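PDB 4ZQG: 1-deoxy-D-xylulose 5-phosphate reductoisomerase from Moraxella catarrhalis, which binds the inhibitor fosmidomycin and probably catalyses the NAD(P)H-dependent conversion of 1-deoxy-D-xylulose 5-phosphate to 2-C-methyl-D-erythritol 4-phosphate in the MEP pathway. Local coordinates for residues K184-S190 and Q249-H255; V44-L48 and Q68-V73. All blocks are in the same frame, centred on the assembly; numbering follows the deposited sequence. Where two conformers were deposited one is given.

In the fold
The two contacts lie on opposite sides of the centre of the chain, their centres about 42 Å apart and their nearest atoms about 23 Å apart, and they share no sheet. Contact 2 comes first along the chain: it pairs helices 44-54 and 66-75, which flank the seven-stranded parallel sheet of the Rossmann-type nucleotide-binding region. Contact 1 closes later and joins strands 182-189 and 250-254 of the separate mixed sheet, near the second subunit; just past strand 182-189, Ser190 holds the fosmidomycin phosphonate. One contact thus belongs to the dinucleotide-binding framework, with NAD about 8 Å from the side chain of Leu47, and the other to the fosmidomycin site, probably also that of the substrate.

Contact 1 of 2, residues K184-S190 and Q249-H255; sequences KLWLTAS and QIQVVIH. With FOM (3-[formyl(hydroxy)amino]propylphosphonic acid), chain E.
Trp186 and Gln251 face each other on neighbouring parallel strands. From CB, Trp186 leaves the sheet on the side it shares with Gln251, Thr188 and Val253; CG then stands beside the backbone N (chi1 -74°), which brings the benzo part of the indole over the partner strand. There CE3 passes 4.1 Å from CB of Val253, and CE3, CZ3 and CH2 gather round CB of Gln251, which sits 4.0 Å from the centroid of the six-membered ring in a CH-pi contact over its face. NE1, on the pyrrole side of the indole, is hydrogen-bonded to Glu265 OE1.

On the reverse side, CD1 of Leu187 meets CG2 of Ile250 at 3.7 Å. Six backbone hydrogen bonds join the strands, from Leu185 N to Gln249 O (2.9 Å) through to the straight bond from His255 N to Ala189 O (2.7 Å). Just beyond, Ser190 grips the fosmidomycin phosphonate twice, through N to OP1 (2.8 Å) and OG to OP3 (2.6 Å).

Strand 260-266 flanks 182-189 antiparallel, helices 155-162 and 230-243 cover the leucine side, and Leu303 of the second subunit packs on Trp186 and Tyr304 of that subunit on Val253.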
loop_
_atom_site.group_PDB
_atom_site.type_symbol
_atom_site.label_atom_id
_atom_site.label_comp_id
_atom_site.label_asym_id
_atom_site.label_seq_id
_atom_site.Cartn_x
_atom_site.Cartn_y
_atom_site.Cartn_z
ATOM N N LYS A 184 -0.691 13.876 -1.189
ATOM C CA LYS A 184 -0.979 14.129 0.205
ATOM C C LYS A 184 -0.967 12.860 1.031
ATOM O O LYS A 184 -0.962 11.764 0.475
ATOM C CB LYS A 184 -2.308 14.852 0.314
ATOM C CG LYS A 184 -3.526 14.081 -0.126
ATOM C CD LYS A 184 -4.779 14.804 0.374
ATOM C CE LYS A 184 -5.114 16.031 -0.495
ATOM N NZ LYS A 184 -6.245 15.686 -1.381
ATOM N N LEU A 185 -0.932 13.012 2.361
ATOM C CA LEU A 185 -0.903 11.855 3.284
ATOM C C LEU A 185 -2.235 11.777 3.977
ATOM O O LEU A 185 -2.802 12.800 4.305
ATOM C CB LEU A 185 0.208 12.004 4.308
ATOM C CG LEU A 185 1.607 12.285 3.766
ATOM C CD1 LEU A 185 2.613 12.338 4.892
ATOM C CD2 LEU A 185 2.037 11.231 2.764
ATOM N N TRP A 186 -2.764 10.578 4.155
ATOM C CA TRP A 186 -4.040 10.409 4.834
ATOM C C TRP A 186 -3.793 9.636 6.136
ATOM O O TRP A 186 -3.271 8.504 6.089
ATOM C CB TRP A 186 -4.989 9.628 3.955
ATOM C CG TRP A 186 -5.490 10.425 2.856
ATOM C CD1 TRP A 186 -4.882 10.647 1.649
ATOM C CD2 TRP A 186 -6.701 11.181 2.834
ATOM N NE1 TRP A 186 -5.643 11.478 0.902
ATOM C CE2 TRP A 186 -6.779 11.794 1.588
ATOM C CE3 TRP A 186 -7.748 11.364 3.739
ATOM C CZ2 TRP A 186 -7.830 12.594 1.225
ATOM C CZ3 TRP A 186 -8.817 12.158 3.355
ATOM C CH2 TRP A 186 -8.844 12.758 2.116
ATOM N N LEU A 187 -4.109 10.249 7.275
ATOM C CA LEU A 187 -4.026 9.576 8.583
ATOM C C LEU A 187 -5.365 8.979 8.920
ATOM O O LEU A 187 -6.349 9.687 8.958
ATOM C CB LEU A 187 -3.624 10.549 9.701
ATOM C CG LEU A 187 -2.194 11.046 9.690
ATOM C CD1 LEU A 187 -2.053 12.256 10.566
ATOM C CD2 LEU A 187 -1.278 9.961 10.133
ATOM N N THR A 188 -5.400 7.678 9.160
ATOM C CA THR A 188 -6.620 7.002 9.637
ATOM C C THR A 188 -6.777 7.211 11.168
ATOM O O THR A 188 -5.809 7.275 11.880
ATOM C CB THR A 188 -6.553 5.499 9.276
ATOM O OG1 THR A 188 -5.178 5.049 9.374
ATOM C CG2 THR A 188 -6.987 5.301 7.864
ATOM N N ALA A 189 -8.006 7.299 11.642
ATOM C CA ALA A 189 -8.305 7.499 13.029
ATOM C C ALA A 189 -9.469 6.603 13.410
ATOM O O ALA A 189 -10.503 6.593 12.695
ATOM C CB ALA A 189 -8.726 8.932 13.241
ATOM N N SER A 190 -9.337 5.870 14.528
ATOM C CA SER A 190 -10.412 4.957 14.933
ATOM C C SER A 190 -11.665 5.711 15.305
ATOM O O SER A 190 -12.756 5.149 15.300
ATOM C CB SER A 190 -10.038 4.118 16.116
ATOM O OG SER A 190 -10.154 4.898 17.281
ATOM N N GLN A 249 -1.092 19.491 3.512
ATOM C CA GLN A 249 -0.796 18.217 2.871
ATOM C C GLN A 249 -1.138 16.912 3.631
ATOM O O GLN A 249 -0.914 15.816 3.093
ATOM C CB GLN A 249 0.673 18.209 2.481
ATOM C CG GLN A 249 0.907 18.971 1.192
ATOM C CD GLN A 249 2.373 19.228 0.952
ATOM O OE1 GLN A 249 3.064 19.837 1.826
ATOM N NE2 GLN A 249 2.879 18.785 -0.220
ATOM N N ILE A 250 -1.651 16.995 4.857
ATOM C CA ILE A 250 -1.971 15.799 5.612
ATOM C C ILE A 250 -3.387 15.874 6.087
ATOM O O ILE A 250 -3.714 16.733 6.851
ATOM C CB ILE A 250 -1.064 15.684 6.836
ATOM C CG1 ILE A 250 0.398 15.592 6.407
ATOM C CG2 ILE A 250 -1.426 14.459 7.654
ATOM C CD1 ILE A 250 1.341 15.741 7.559
ATOM N N GLN A 251 -4.224 14.954 5.642
ATOM C CA GLN A 251 -5.638 14.973 5.985
ATOM C C GLN A 251 -5.976 13.762 6.828
ATOM O O GLN A 251 -5.186 12.837 6.918
ATOM C CB GLN A 251 -6.489 15.018 4.716
ATOM C CG GLN A 251 -6.242 16.283 3.892
ATOM C CD GLN A 251 -6.329 17.572 4.695
ATOM O OE1 GLN A 251 -7.361 17.870 5.292
ATOM N NE2 GLN A 251 -5.248 18.353 4.690
ATOM N N VAL A 252 -7.155 13.778 7.440
ATOM C CA VAL A 252 -7.540 12.762 8.383
ATOM C C VAL A 252 -8.858 12.207 7.997
ATOM O O VAL A 252 -9.791 12.968 7.717
ATOM C CB VAL A 252 -7.689 13.378 9.791
ATOM C CG1 VAL A 252 -8.411 12.437 10.765
ATOM C CG2 VAL A 252 -6.331 13.798 10.306
ATOM N N VAL A 253 -8.928 10.880 7.998
ATOM C CA VAL A 253 -10.156 10.148 7.763
ATOM C C VAL A 253 -10.465 9.249 8.977
ATOM O O VAL A 253 -9.590 8.559 9.484
ATOM C CB VAL A 253 -10.078 9.329 6.428
ATOM C CG1 VAL A 253 -8.941 8.316 6.422
ATOM C CG2 VAL A 253 -11.393 8.636 6.125
ATOM N N ILE A 254 -11.715 9.267 9.420
ATOM C CA ILE A 254 -12.176 8.326 10.407
ATOM C C ILE A 254 -12.414 6.936 9.797
ATOM O O ILE A 254 -13.152 6.775 8.829
ATOM C CB ILE A 254 -13.494 8.789 11.065
ATOM C CG1 ILE A 254 -13.348 10.142 11.771
ATOM C CG2 ILE A 254 -14.009 7.748 12.030
ATOM C CD1 ILE A 254 -11.965 10.506 12.300
ATOM N N HIS A 255 -11.862 5.935 10.470
ATOM C CA HIS A 255 -11.919 4.540 10.067
ATOM C C HIS A 255 -12.019 3.725 11.326
ATOM O O HIS A 255 -10.986 3.462 11.930
ATOM C CB HIS A 255 -10.626 4.191 9.336
ATOM C CG HIS A 255 -10.526 2.755 8.980
ATOM N ND1 HIS A 255 -11.595 2.054 8.470
ATOM C CD2 HIS A 255 -9.498 1.886 9.048
ATOM C CE1 HIS A 255 -11.229 0.809 8.250
ATOM N NE2 HIS A 255 -9.965 0.684 8.602
HETATM O O2 FOM E . -1.902 5.627 17.903
HETATM N N1 FOM E . -2.271 4.308 17.741
HETATM C C1 FOM E . -1.573 3.502 17.052
HETATM O O1 FOM E . -0.558 3.877 16.488
HETATM C C2 FOM E . -3.542 3.951 18.363
HETATM C C3 FOM E . -4.469 4.876 17.573
HETATM C C4 FOM E . -5.862 4.898 18.137
HETATM P PA1 FOM E . -6.716 6.127 17.176
HETATM O OP1 FOM E . -6.789 5.573 15.682
HETATM O OP2 FOM E . -5.883 7.324 17.055
HETATM O OP3 FOM E . -8.197 6.522 17.725
#

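Contact 2 of 2, residues V44-L48 and Q68-V73; sequences VDKLL and QLSQKV
The side-chain amide of Gln68 lies with one face over Val44, whose CG1 is 3.6 Å from Gln68 OE1. That same oxygen accepts a hydrogen bond from Lys72 NZ, one turn further along the helix, at 3.0 Å; the ammonium comes from the side of the carbonyl, at a C=O...N angle of 121°, and slightly tilted from its plane. The second flat group, the carboxylate of Asp45, stands nearly perpendicular to the amide. Its OD1 reaches Lys72 NZ at 3.3 Å, a salt bridge whose hydrogen bond is weak, and since Asp45 was modelled in two conformers the pairing may be partial. Lys72 manages both because its chain is extended beyond CG and runs back along its own helix, carrying the charge to the outer margin of the contact.

Beneath these polar groups the contact is apolar. Val44 and Leu69 run alongside each other, pointing opposite ways, with CG1 of Val44 3.7 Å from CD2 of Leu69. Leu48, its CG anti to the backbone N (chi1 -173°), reaches across so that CD1 touches CG2 of Val73 at 3.6 Å and CD2 of Leu69 at 4.2 Å, while its own CD2 lies near CB of Lys72. Leu47 adds a looser touch on Leu69. Leu69 and Val73 also rest on Ile82 of strand 81-84, so the seam between the helices continues down onto the sheet.

The short helix axes approach to 10.5 Å and run in roughly the same direction, 34° apart. Helix 44-54 links strands 33-39 and 58-61, and helix 66-75 links 58-61 to 81-84; such successive beta-alpha-beta crossovers, with adjacent helices packed side by side along a parallel sheet, characterise parallel alpha/beta folds such as this Rossmann fold.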
loop_
_atom_site.group_PDB
_atom_site.type_symbol
_atom_site.label_atom_id
_atom_site.label_comp_id
_atom_site.label_asym_id
_atom_site.label_seq_id
_atom_site.Cartn_x
_atom_site.Cartn_y
_atom_site.Cartn_z
ATOM N N VAL A 44 9.746 -1.034 39.325
ATOM C CA VAL A 44 11.074 -1.484 39.673
ATOM C C VAL A 44 11.208 -3.011 39.562
ATOM O O VAL A 44 12.190 -3.521 39.015
ATOM C CB VAL A 44 11.424 -1.026 41.103
ATOM C CG1 VAL A 44 12.803 -1.514 41.528
ATOM C CG2 VAL A 44 11.381 0.485 41.207
ATOM N N ASP A 45 10.229 -3.735 40.098
ATOM C CA ASP A 45 10.245 -5.188 40.019
ATOM C C ASP A 45 10.224 -5.719 38.571
ATOM O O ASP A 45 10.915 -6.692 38.256
ATOM C CB ASP A 45 9.093 -5.760 40.825
ATOM C CG ASP A 45 9.280 -5.579 42.335
ATOM O OD1 ASP A 45 10.390 -5.193 42.806
ATOM O OD2 ASP A 45 8.294 -5.856 43.049
ATOM N N LYS A 46 9.465 -5.060 37.681
ATOM C CA LYS A 46 9.377 -5.499 36.318
ATOM C C LYS A 46 10.691 -5.245 35.623
ATOM O O LYS A 46 11.264 -6.131 34.983
ATOM C CB LYS A 46 8.231 -4.838 35.609
ATOM C CG LYS A 46 7.951 -5.509 34.284
ATOM C CD LYS A 46 6.888 -4.751 33.511
ATOM C CE LYS A 46 6.646 -5.407 32.176
ATOM N NZ LYS A 46 5.606 -4.627 31.495
ATOM N N LEU A 47 11.227 -4.065 35.827
ATOM C CA LEU A 47 12.583 -3.798 35.357
ATOM C C LEU A 47 13.616 -4.820 35.891
ATOM O O LEU A 47 14.398 -5.378 35.125
ATOM C CB LEU A 47 12.996 -2.394 35.729
ATOM C CG LEU A 47 14.233 -1.930 35.006
ATOM C CD1 LEU A 47 14.153 -2.080 33.477
ATOM C CD2 LEU A 47 14.416 -0.481 35.397
ATOM N N LEU A 48 13.561 -5.142 37.165
ATOM C CA LEU A 48 14.398 -6.201 37.652
ATOM C C LEU A 48 14.186 -7.507 36.918
ATOM O O LEU A 48 15.171 -8.118 36.469
ATOM C CB LEU A 48 14.207 -6.421 39.170
ATOM C CG LEU A 48 15.207 -7.419 39.776
ATOM C CD1 LEU A 48 16.573 -6.779 39.898
ATOM C CD2 LEU A 48 14.768 -7.947 41.123
ATOM N N GLN A 68 16.936 1.439 45.818
ATOM C CA GLN A 68 16.202 0.181 45.948
ATOM C C GLN A 68 16.574 -0.797 44.831
ATOM O O GLN A 68 16.757 -1.977 45.056
ATOM C CB GLN A 68 14.707 0.459 45.957
ATOM C CG GLN A 68 13.805 -0.766 45.831
ATOM C CD GLN A 68 12.399 -0.375 45.359
ATOM O OE1 GLN A 68 11.631 -1.207 44.884
ATOM N NE2 GLN A 68 12.085 0.920 45.436
ATOM N N LEU A 69 16.708 -0.295 43.624
ATOM C CA LEU A 69 16.920 -1.169 42.502
ATOM C C LEU A 69 18.339 -1.666 42.511
ATOM O O LEU A 69 18.565 -2.799 42.128
ATOM C CB LEU A 69 16.588 -0.430 41.188
ATOM C CG LEU A 69 16.206 -1.114 39.864
ATOM C CD1 LEU A 69 17.234 -0.835 38.782
ATOM C CD2 LEU A 69 15.948 -2.618 39.946
ATOM N N SER A 70 19.281 -0.817 42.945
ATOM C CA SER A 70 20.690 -1.209 43.045
ATOM C C SER A 70 20.894 -2.345 44.035
ATOM O O SER A 70 21.674 -3.255 43.761
ATOM C CB SER A 70 21.598 -0.039 43.434
ATOM O OG SER A 70 21.515 1.022 42.476
ATOM N N GLN A 71 20.194 -2.298 45.159
ATOM C CA GLN A 71 20.264 -3.384 46.129
ATOM C C GLN A 71 19.812 -4.686 45.490
ATOM O O GLN A 71 20.483 -5.709 45.605
ATOM C CB GLN A 71 19.390 -3.107 47.344
ATOM C CG GLN A 71 19.671 -4.085 48.459
ATOM C CD GLN A 71 21.158 -4.121 48.791
ATOM O OE1 GLN A 71 21.736 -3.123 49.244
ATOM N NE2 GLN A 71 21.788 -5.257 48.533
ATOM N N LYS A 72 18.669 -4.625 44.811
ATOM C CA LYS A 72 18.039 -5.787 44.251
ATOM C C LYS A 72 18.816 -6.418 43.120
ATOM O O LYS A 72 18.767 -7.636 42.906
ATOM C CB LYS A 72 16.617 -5.441 43.823
ATOM C CG LYS A 72 15.682 -5.261 45.006
ATOM C CD LYS A 72 14.285 -4.856 44.562
ATOM C CE LYS A 72 13.450 -4.372 45.754
ATOM N NZ LYS A 72 12.022 -4.098 45.417
ATOM N N VAL A 73 19.535 -5.589 42.391
ATOM C CA VAL A 73 20.377 -6.070 41.315
ATOM C C VAL A 73 21.649 -6.738 41.872
ATOM O O VAL A 73 22.076 -7.764 41.343
ATOM C CB VAL A 73 20.707 -4.935 40.343
ATOM C CG1 VAL A 73 21.870 -5.286 39.446
ATOM C CG2 VAL A 73 19.485 -4.624 39.506
#